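Side-chain contacts in ribosomal RNA small subunit methyltransferase D (Escherichia coli, PDB 2FPO), which catalyses transfer of a methyl group from S-adenosyl-L-methionine to N2 of guanine 966 of 16S rRNA in the assembled 30S particle: residues 111-116 / 137-142; 47-52 / 153-158; 131-136 / 158-163. All coordinates share one frame; numbering follows the deposited sequence. Where two conformers were deposited one is given.

Contact 1: residues 111-116 / 137-142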
loop_
_atom_site.group_PDB
_atom_site.type_symbol
_atom_site.label_atom_id
_atom_site.label_comp_id
_atom_site.label_asym_id
_atom_site.label_seq_id
_atom_site.Cartn_x
_atom_site.Cartn_y
_atom_site.Cartn_z
ATOM N N ASN A 111 10.680 9.171 -3.949
ATOM C CA ASN A 111 9.578 9.731 -3.177
ATOM C C ASN A 111 8.268 9.642 -3.990
ATOM O O ASN A 111 8.294 9.631 -5.238
ATOM C CB ASN A 111 9.903 11.177 -2.737
ATOM C CG ASN A 111 9.917 12.162 -3.897
ATOM O OD1 ASN A 111 8.915 12.797 -4.177
ATOM N ND2 ASN A 111 11.027 12.228 -4.621
ATOM N N ALA A 112 7.132 9.590 -3.296
ATOM C CA ALA A 112 5.836 9.395 -3.952
ATOM C C ALA A 112 5.365 10.570 -4.802
ATOM O O ALA A 112 4.734 10.364 -5.819
ATOM C CB ALA A 112 4.763 9.014 -2.939
HETATM N N MSE A 113 5.704 11.794 -4.394
HETATM C CA MSE A 113 5.265 13.000 -5.102
HETATM C C MSE A 113 5.853 13.107 -6.503
HETATM O O MSE A 113 5.108 13.409 -7.442
HETATM C CB MSE A 113 5.625 14.255 -4.308
HETATM C CG MSE A 113 5.157 14.154 -2.879
HETATM SE SE MSE A 113 3.278 14.573 -2.751
HETATM C CE MSE A 113 3.556 16.404 -2.437
ATOM N N SER A 114 7.164 12.853 -6.639
ATOM C CA SER A 114 7.822 12.791 -7.935
ATOM C C SER A 114 7.339 11.598 -8.743
ATOM O O SER A 114 7.104 11.704 -9.959
ATOM C CB SER A 114 9.345 12.640 -7.769
ATOM O OG SER A 114 9.871 13.833 -7.237
ATOM N N PHE A 115 7.236 10.456 -8.079
ATOM C CA PHE A 115 6.833 9.240 -8.765
ATOM C C PHE A 115 5.431 9.287 -9.396
ATOM O O PHE A 115 5.247 8.854 -10.538
ATOM C CB PHE A 115 6.960 7.986 -7.895
ATOM C CG PHE A 115 6.530 6.747 -8.639
ATOM C CD1 PHE A 115 7.356 6.190 -9.603
ATOM C CD2 PHE A 115 5.260 6.211 -8.451
ATOM C CE1 PHE A 115 6.928 5.078 -10.333
ATOM C CE2 PHE A 115 4.831 5.108 -9.197
ATOM C CZ PHE A 115 5.679 4.554 -10.126
ATOM N N LEU A 116 4.450 9.784 -8.641
ATOM C CA LEU A 116 3.049 9.802 -9.075
ATOM C C LEU A 116 2.719 10.957 -10.011
ATOM O O LEU A 116 1.657 10.959 -10.645
ATOM C CB LEU A 116 2.088 9.787 -7.858
ATOM C CG LEU A 116 2.244 8.590 -6.893
ATOM C CD1 LEU A 116 1.461 8.832 -5.636
ATOM C CD2 LEU A 116 1.826 7.269 -7.617
ATOM N N LEU A 137 -0.378 13.190 2.550
ATOM C CA LEU A 137 -1.566 12.343 2.417
ATOM C C LEU A 137 -2.536 12.804 1.315
ATOM O O LEU A 137 -2.809 12.056 0.377
ATOM C CB LEU A 137 -2.321 12.214 3.744
ATOM C CG LEU A 137 -3.479 11.196 3.758
ATOM C CD1 LEU A 137 -2.987 9.764 3.516
ATOM C CD2 LEU A 137 -4.238 11.230 5.056
ATOM N N GLU A 138 -3.055 14.024 1.442
ATOM C CA GLU A 138 -3.996 14.524 0.457
ATOM C C GLU A 138 -3.401 14.705 -0.928
ATOM O O GLU A 138 -4.119 14.521 -1.912
ATOM C CB GLU A 138 -4.653 15.824 0.907
ATOM C CG GLU A 138 -6.020 15.602 1.534
ATOM C CD GLU A 138 -5.983 15.634 3.037
ATOM O OE1 GLU A 138 -5.167 14.867 3.614
ATOM O OE2 GLU A 138 -6.761 16.422 3.634
ATOM N N GLU A 139 -2.114 15.082 -0.973
ATOM C CA GLU A 139 -1.349 15.270 -2.204
ATOM C C GLU A 139 -1.248 13.971 -2.991
ATOM O O GLU A 139 -1.400 13.957 -4.214
ATOM C CB GLU A 139 0.078 15.733 -1.879
ATOM C CG GLU A 139 0.195 17.211 -1.465
ATOM C CD GLU A 139 -0.173 17.482 0.010
ATOM O OE1 GLU A 139 -0.492 16.534 0.767
ATOM O OE2 GLU A 139 -0.145 18.673 0.410
ATOM N N THR A 140 -0.979 12.891 -2.269
ATOM C CA THR A 140 -0.834 11.551 -2.856
ATOM C C THR A 140 -2.169 11.107 -3.423
ATOM O O THR A 140 -2.259 10.648 -4.551
ATOM C CB THR A 140 -0.306 10.519 -1.796
ATOM O OG1 THR A 140 1.002 10.916 -1.372
ATOM C CG2 THR A 140 -0.200 9.110 -2.402
ATOM N N ILE A 141 -3.209 11.250 -2.613
ATOM C CA ILE A 141 -4.583 10.968 -3.020
ATOM C C ILE A 141 -4.990 11.688 -4.327
ATOM O O ILE A 141 -5.588 11.083 -5.215
ATOM C CB ILE A 141 -5.543 11.323 -1.873
ATOM C CG1 ILE A 141 -5.501 10.199 -0.818
ATOM C CG2 ILE A 141 -6.999 11.654 -2.400
ATOM C CD1 ILE A 141 -6.099 10.602 0.556
ATOM N N ASN A 142 -4.625 12.960 -4.458
ATOM C CA ASN A 142 -4.994 13.703 -5.681
ATOM C C ASN A 142 -4.188 13.281 -6.885
ATOM O O ASN A 142 -4.715 13.235 -7.988
ATOM C CB ASN A 142 -4.864 15.202 -5.481
ATOM C CG ASN A 142 -5.960 15.770 -4.606
ATOM O OD1 ASN A 142 -5.734 16.730 -3.875
ATOM N ND2 ASN A 142 -7.154 15.207 -4.700
#

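Contact 2: residues 47-52 / 153-158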
loop_
_atom_site.group_PDB
_atom_site.type_symbol
_atom_site.label_atom_id
_atom_site.label_comp_id
_atom_site.label_asym_id
_atom_site.label_seq_id
_atom_site.Cartn_x
_atom_site.Cartn_y
_atom_site.Cartn_z
ATOM N N ASN A 47 -8.260 -9.078 5.441
ATOM C CA ASN A 47 -9.612 -9.618 5.516
ATOM C C ASN A 47 -10.564 -8.772 4.651
ATOM O O ASN A 47 -11.353 -9.336 3.890
ATOM C CB ASN A 47 -10.085 -9.765 6.969
ATOM C CG ASN A 47 -9.267 -10.808 7.768
ATOM O OD1 ASN A 47 -8.399 -11.502 7.227
ATOM N ND2 ASN A 47 -9.544 -10.901 9.071
ATOM N N TRP A 48 -10.459 -7.437 4.727
ATOM C CA TRP A 48 -11.283 -6.564 3.836
ATOM C C TRP A 48 -11.015 -6.817 2.342
ATOM O O TRP A 48 -11.915 -6.700 1.511
ATOM C CB TRP A 48 -11.035 -5.065 4.072
ATOM C CG TRP A 48 -11.441 -4.489 5.422
ATOM C CD1 TRP A 48 -12.360 -4.991 6.311
ATOM C CD2 TRP A 48 -10.932 -3.288 6.009
ATOM N NE1 TRP A 48 -12.451 -4.165 7.422
ATOM C CE2 TRP A 48 -11.591 -3.109 7.254
ATOM C CE3 TRP A 48 -10.006 -2.324 5.586
ATOM C CZ2 TRP A 48 -11.342 -2.005 8.085
ATOM C CZ3 TRP A 48 -9.744 -1.247 6.410
ATOM C CH2 TRP A 48 -10.418 -1.092 7.657
ATOM N N LEU A 49 -9.757 -7.118 2.015
ATOM C CA LEU A 49 -9.286 -7.286 0.632
ATOM C C LEU A 49 -9.381 -8.710 0.097
ATOM O O LEU A 49 -9.098 -8.948 -1.070
ATOM C CB LEU A 49 -7.821 -6.822 0.536
ATOM C CG LEU A 49 -7.593 -5.306 0.668
ATOM C CD1 LEU A 49 -6.112 -4.977 0.559
ATOM C CD2 LEU A 49 -8.404 -4.516 -0.360
ATOM N N ALA A 50 -9.780 -9.651 0.954
ATOM C CA ALA A 50 -9.709 -11.093 0.634
ATOM C C ALA A 50 -10.398 -11.452 -0.704
ATOM O O ALA A 50 -9.827 -12.173 -1.512
ATOM C CB ALA A 50 -10.264 -11.928 1.789
ATOM N N PRO A 51 -11.608 -10.923 -0.959
ATOM C CA PRO A 51 -12.244 -11.291 -2.225
ATOM C C PRO A 51 -11.761 -10.580 -3.498
ATOM O O PRO A 51 -12.319 -10.844 -4.560
ATOM C CB PRO A 51 -13.726 -10.997 -1.956
ATOM C CG PRO A 51 -13.709 -9.866 -0.998
ATOM C CD PRO A 51 -12.479 -10.053 -0.138
ATOM N N VAL A 52 -10.759 -9.693 -3.403
ATOM C CA VAL A 52 -10.245 -8.964 -4.571
ATOM C C VAL A 52 -8.720 -9.069 -4.749
ATOM O O VAL A 52 -8.176 -8.608 -5.751
ATOM C CB VAL A 52 -10.671 -7.476 -4.580
ATOM C CG1 VAL A 52 -12.212 -7.359 -4.704
ATOM C CG2 VAL A 52 -10.192 -6.759 -3.336
ATOM N N GLU A 153 -12.587 0.615 -10.641
ATOM C CA GLU A 153 -13.179 0.462 -9.307
ATOM C C GLU A 153 -12.158 0.173 -8.210
ATOM O O GLU A 153 -12.340 -0.732 -7.401
ATOM C CB GLU A 153 -14.248 -0.634 -9.286
ATOM C CG GLU A 153 -15.519 -0.320 -10.082
ATOM C CD GLU A 153 -16.656 -1.267 -9.714
ATOM O OE1 GLU A 153 -17.814 -0.941 -10.031
ATOM O OE2 GLU A 153 -16.386 -2.322 -9.085
ATOM N N ALA A 154 -11.093 0.951 -8.174
ATOM C CA ALA A 154 -9.980 0.690 -7.271
ATOM C C ALA A 154 -10.318 0.853 -5.770
ATOM O O ALA A 154 -11.245 1.585 -5.394
ATOM C CB ALA A 154 -8.799 1.574 -7.674
ATOM N N LEU A 155 -9.551 0.152 -4.938
ATOM C CA LEU A 155 -9.585 0.281 -3.481
ATOM C C LEU A 155 -8.308 0.945 -3.050
ATOM O O LEU A 155 -7.230 0.549 -3.497
ATOM C CB LEU A 155 -9.704 -1.103 -2.828
ATOM C CG LEU A 155 -11.043 -1.742 -3.183
ATOM C CD1 LEU A 155 -11.016 -3.259 -3.021
ATOM C CD2 LEU A 155 -12.176 -1.075 -2.373
ATOM N N ILE A 156 -8.422 1.999 -2.256
ATOM C CA ILE A 156 -7.262 2.737 -1.755
ATOM C C ILE A 156 -7.266 2.702 -0.210
ATOM O O ILE A 156 -8.187 3.175 0.442
ATOM C CB ILE A 156 -7.237 4.200 -2.251
ATOM C CG1 ILE A 156 -7.402 4.290 -3.776
ATOM C CG2 ILE A 156 -5.959 4.926 -1.783
ATOM C CD1 ILE A 156 -8.897 4.457 -4.251
ATOM N N TYR A 157 -6.233 2.121 0.355
ATOM C CA TYR A 157 -6.110 2.009 1.801
ATOM C C TYR A 157 -5.398 3.261 2.271
ATOM O O TYR A 157 -4.366 3.637 1.706
ATOM C CB TYR A 157 -5.333 0.732 2.181
ATOM C CG TYR A 157 -4.849 0.656 3.628
ATOM C CD1 TYR A 157 -5.737 0.399 4.679
ATOM C CD2 TYR A 157 -3.501 0.831 3.932
ATOM C CE1 TYR A 157 -5.285 0.326 6.011
ATOM C CE2 TYR A 157 -3.044 0.762 5.244
ATOM C CZ TYR A 157 -3.926 0.517 6.275
ATOM O OH TYR A 157 -3.438 0.440 7.563
ATOM N N VAL A 158 -5.976 3.908 3.277
ATOM C CA VAL A 158 -5.451 5.146 3.826
ATOM C C VAL A 158 -5.383 4.988 5.336
ATOM O O VAL A 158 -6.353 4.602 5.985
ATOM C CB VAL A 158 -6.334 6.408 3.442
ATOM C CG1 VAL A 158 -5.799 7.663 4.116
ATOM C CG2 VAL A 158 -6.368 6.602 1.951
#

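Contact 3: residues 131-136 / 158-163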
loop_
_atom_site.group_PDB
_atom_site.type_symbol
_atom_site.label_atom_id
_atom_site.label_comp_id
_atom_site.label_asym_id
_atom_site.label_seq_id
_atom_site.Cartn_x
_atom_site.Cartn_y
_atom_site.Cartn_z
ATOM N N PRO A 131 4.796 8.247 5.936
ATOM C CA PRO A 131 5.560 8.346 7.176
ATOM C C PRO A 131 5.074 9.523 8.025
ATOM O O PRO A 131 5.150 9.489 9.249
ATOM C CB PRO A 131 7.024 8.549 6.682
ATOM C CG PRO A 131 6.871 9.175 5.343
ATOM C CD PRO A 131 5.664 8.455 4.758
ATOM N N PHE A 132 4.562 10.555 7.370
ATOM C CA PHE A 132 3.852 11.620 8.077
ATOM C C PHE A 132 2.694 12.066 7.171
ATOM O O PHE A 132 2.744 11.852 5.966
ATOM C CB PHE A 132 4.815 12.767 8.485
ATOM C CG PHE A 132 5.562 13.357 7.325
ATOM C CD1 PHE A 132 4.982 14.368 6.555
ATOM C CD2 PHE A 132 6.818 12.868 6.963
ATOM C CE1 PHE A 132 5.650 14.900 5.454
ATOM C CE2 PHE A 132 7.502 13.404 5.879
ATOM C CZ PHE A 132 6.912 14.414 5.108
ATOM N N ARG A 133 1.674 12.696 7.750
ATOM C CA ARG A 133 0.389 12.961 7.083
ATOM C C ARG A 133 0.398 14.263 6.271
ATOM O O ARG A 133 0.146 14.277 5.050
ATOM C CB ARG A 133 -0.712 13.046 8.163
ATOM C CG ARG A 133 -2.157 13.225 7.675
ATOM C CD ARG A 133 -2.667 14.686 7.660
ATOM N NE ARG A 133 -2.393 15.439 8.886
ATOM C CZ ARG A 133 -2.762 16.701 9.090
ATOM N NH1 ARG A 133 -3.438 17.363 8.154
ATOM N NH2 ARG A 133 -2.454 17.307 10.230
ATOM N N ARG A 134 0.626 15.360 6.991
ATOM C CA ARG A 134 0.485 16.689 6.427
ATOM C C ARG A 134 1.623 17.031 5.489
ATOM O O ARG A 134 2.797 17.089 5.890
ATOM C CB ARG A 134 0.323 17.746 7.532
ATOM C CG ARG A 134 -0.126 19.096 6.980
ATOM C CD ARG A 134 -1.009 19.909 7.939
ATOM N NE ARG A 134 -0.496 19.996 9.308
ATOM C CZ ARG A 134 0.703 20.456 9.639
ATOM N NH1 ARG A 134 1.553 20.865 8.692
ATOM N NH2 ARG A 134 1.049 20.491 10.925
ATOM N N GLY A 135 1.252 17.277 4.234
ATOM C CA GLY A 135 2.225 17.447 3.152
ATOM C C GLY A 135 2.283 16.288 2.179
ATOM O O GLY A 135 2.779 16.443 1.074
ATOM N N LEU A 136 1.796 15.112 2.593
ATOM C CA LEU A 136 1.830 13.906 1.760
ATOM C C LEU A 136 0.448 13.301 1.523
ATOM O O LEU A 136 0.143 12.899 0.419
ATOM C CB LEU A 136 2.743 12.818 2.368
ATOM C CG LEU A 136 4.241 13.107 2.596
ATOM C CD1 LEU A 136 4.873 11.922 3.269
ATOM C CD2 LEU A 136 5.010 13.457 1.293
ATOM N N VAL A 158 -5.976 3.908 3.277
ATOM C CA VAL A 158 -5.451 5.146 3.826
ATOM C C VAL A 158 -5.383 4.988 5.336
ATOM O O VAL A 158 -6.353 4.602 5.985
ATOM C CB VAL A 158 -6.334 6.408 3.442
ATOM C CG1 VAL A 158 -5.799 7.663 4.116
ATOM C CG2 VAL A 158 -6.368 6.602 1.951
ATOM N N GLU A 159 -4.192 5.217 5.874
ATOM C CA GLU A 159 -3.962 5.196 7.294
ATOM C C GLU A 159 -3.669 6.639 7.783
ATOM O O GLU A 159 -2.870 7.376 7.172
ATOM C CB GLU A 159 -2.792 4.260 7.583
ATOM C CG GLU A 159 -2.462 4.113 9.016
ATOM C CD GLU A 159 -1.422 3.022 9.278
ATOM O OE1 GLU A 159 -1.511 1.928 8.662
ATOM O OE2 GLU A 159 -0.539 3.280 10.129
ATOM N N SER A 160 -4.327 7.030 8.877
ATOM C CA SER A 160 -4.230 8.392 9.380
ATOM C C SER A 160 -4.627 8.508 10.850
ATOM O O SER A 160 -5.531 7.829 11.295
ATOM C CB SER A 160 -5.110 9.313 8.531
ATOM O OG SER A 160 -4.823 10.670 8.804
ATOM N N GLU A 161 -3.955 9.396 11.585
ATOM C CA GLU A 161 -4.303 9.662 12.979
ATOM C C GLU A 161 -5.705 10.252 13.061
ATOM O O GLU A 161 -6.044 11.162 12.296
ATOM C CB GLU A 161 -3.295 10.624 13.619
ATOM C CG GLU A 161 -1.941 10.008 13.919
ATOM C CD GLU A 161 -1.204 9.521 12.670
ATOM O OE1 GLU A 161 -1.087 10.299 11.686
ATOM O OE2 GLU A 161 -0.743 8.356 12.686
ATOM N N VAL A 162 -6.510 9.714 13.969
ATOM C CA VAL A 162 -7.894 10.182 14.211
ATOM C C VAL A 162 -7.983 11.709 14.303
ATOM O O VAL A 162 -8.819 12.338 13.641
ATOM C CB VAL A 162 -8.478 9.568 15.498
ATOM C CG1 VAL A 162 -9.733 10.310 15.938
ATOM C CG2 VAL A 162 -8.780 8.110 15.273
ATOM N N GLU A 163 -7.078 12.278 15.098
ATOM C CA GLU A 163 -6.968 13.715 15.337
ATOM C C GLU A 163 -7.004 14.562 14.060
ATOM O O GLU A 163 -7.355 15.752 14.111
ATOM C CB GLU A 163 -5.650 13.984 16.054
ATOM C CG GLU A 163 -5.698 15.071 17.090
ATOM C CD GLU A 163 -4.376 15.209 17.825
ATOM O OE1 GLU A 163 -3.363 14.680 17.312
ATOM O OE2 GLU A 163 -4.359 15.848 18.908
#

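Contact 1: residues 111-116 / 137-142
The side chain of Met113, present as selenomethionine, lies over the aliphatic part of Glu139: SE is 3.5 Å from Glu139 CB, and the terminal methyl CE lies 3.6 Å from Glu139 CG. A flexible, unbranched chain suits this place because it can fold along a neighbour, and bends at chi2 and chi3 bring the end of Met113 onto the other helix. Glu139 offers its methylenes to the contact. Its chi2 of 81° then turns the carboxylate away from Met113, so one glutamate packs like a hydrocarbon at its root and keeps its charge at the margin.

One turn on along helix 112-116, Leu116 CD1 meets CG2 of Thr140, the residue after Glu139, at 3.6 Å, two methyl groups in a buried setting. Thr140 splits its duties: CG2, anti to the backbone N, faces the leucine, while OG1 is hydrogen-bonded to the carbonyl O of Leu136, the N-cap residue of its helix. Ala112, with only a methyl, is consistent with the limited room beside Thr140, its CB 4.5 Å from Thr140 OG1. Ahead of it Asn111 N-caps helix 112-116, its OD1 accepting from Ser114 N at 3.0 Å.

The short helix axes run nearly parallel, 12° apart and 9.9 Å at closest approach, as expected of neighbouring helices that layer one face of the Rossmann-like sheet in class I methyltransferases.

Contact 2: residues 47-52 / 153-158
In the three-layered alpha/beta sandwich of a Rossmann-like methyltransferase, helices pack on both faces of the central sheet, and here the last turns of helix 39-53 meet the start of strand 154-161. Leu155 carries the contact from the sheet. Its CD1 methyl reaches both helix residues, 3.6 Å from Val52 CG2 and 3.9 Å from Leu49 CD2. The two leucines run antiparallel past one another and meet through one methyl each. Val52, beta-branched and short, approaches from the last turn; CG2 sits between its own backbone N and carbonyl carbon, which directs that methyl to the leucine.

The helix is kinked here. Pro51 has no N-H to give, and the N atoms of Pro51 and Val52 lack bonds to the preceding turn. Val52 N bonds instead to Leu49 O at 3.0 Å, a 3-10-like i to i-3 bond that ties together the two residues gripping Leu155. Leu49 also rests on Ile125 and Phe127 of the adjoining strand 123-128, while Leu155 touches Leu188 and His176 of the strands on its other side. Leu155 and Tyr157 project to the face covered by helix 39-53, and Ile156 to the opposite one.

The closest contacts are between methyl groups, with the rings of Trp48 and Tyr157 flanking them at longer range. The attraction is therefore dispersion and the burial of apolar surface, which sets no directional demand; Leu49 and Leu155 are buried, whereas Val52 closes the contact at its exposed margin.

Contact 3: residues 131-136 / 158-163
Arg133 packs against Ser160 just after the Asp-Pro-Pro-Phe signature, Asp129 to Phe132, which in related amino-methyltransferases lines the catalytic pocket at the end of the fourth strand of the Rossmann-like sheet. The closer part of the contact is small: Arg133 CG lies 3.9 Å from Ser160 OG. Arg133 is extended at first, CG anti to the backbone N (chi1 -176°), which puts this methylene over the serine. The compact Ser160 suits a buried strand position, where its hydroxyl makes a weak hydrogen bond with Asn164 OD1.

The other side is loose. Glu161 OE1 comes no nearer than 4.5 Å to Arg133 CB, and 6.0 Å separates it from Arg133 NE. The opposite charges may attract at long range but are too far apart for a salt bridge in these conformers; each residue has a second one, which leaves the matter undecided. In the modelled conformer of Arg133, the guanidinium has Arg134 CB over the centre of one face.

Arg133 to Leu136 form a type II beta turn with Gly135 third, where its backbone angles (108°/-20°) would press a side chain against the preceding carbonyl. Leu136 N closes the turn, bonding to Arg133 O at 3.1 Å.

From the N terminus, after two short strands the chain forms helix 39-53, and contact 2 later closes the longest loop by bringing strand 154-161 against its end. Contact 1, joining 111-116 to 137-142, is nested inside that loop. Contact 3 crosses both: it begins at 131-136, between the two segments of contact 1, and ends at 158-163, continuing the strand of contact 2 with Val158 in common. Strand 154-161 lies between the two helical layers and is touched from both faces. Leu155 meets the helix on one face, whereas Val158 CG1 touches Leu137 CD1 at 3.6 Å on the other. Met113 CE also reaches Gly135 O, joining helix 112-116 to the loop of contact 3.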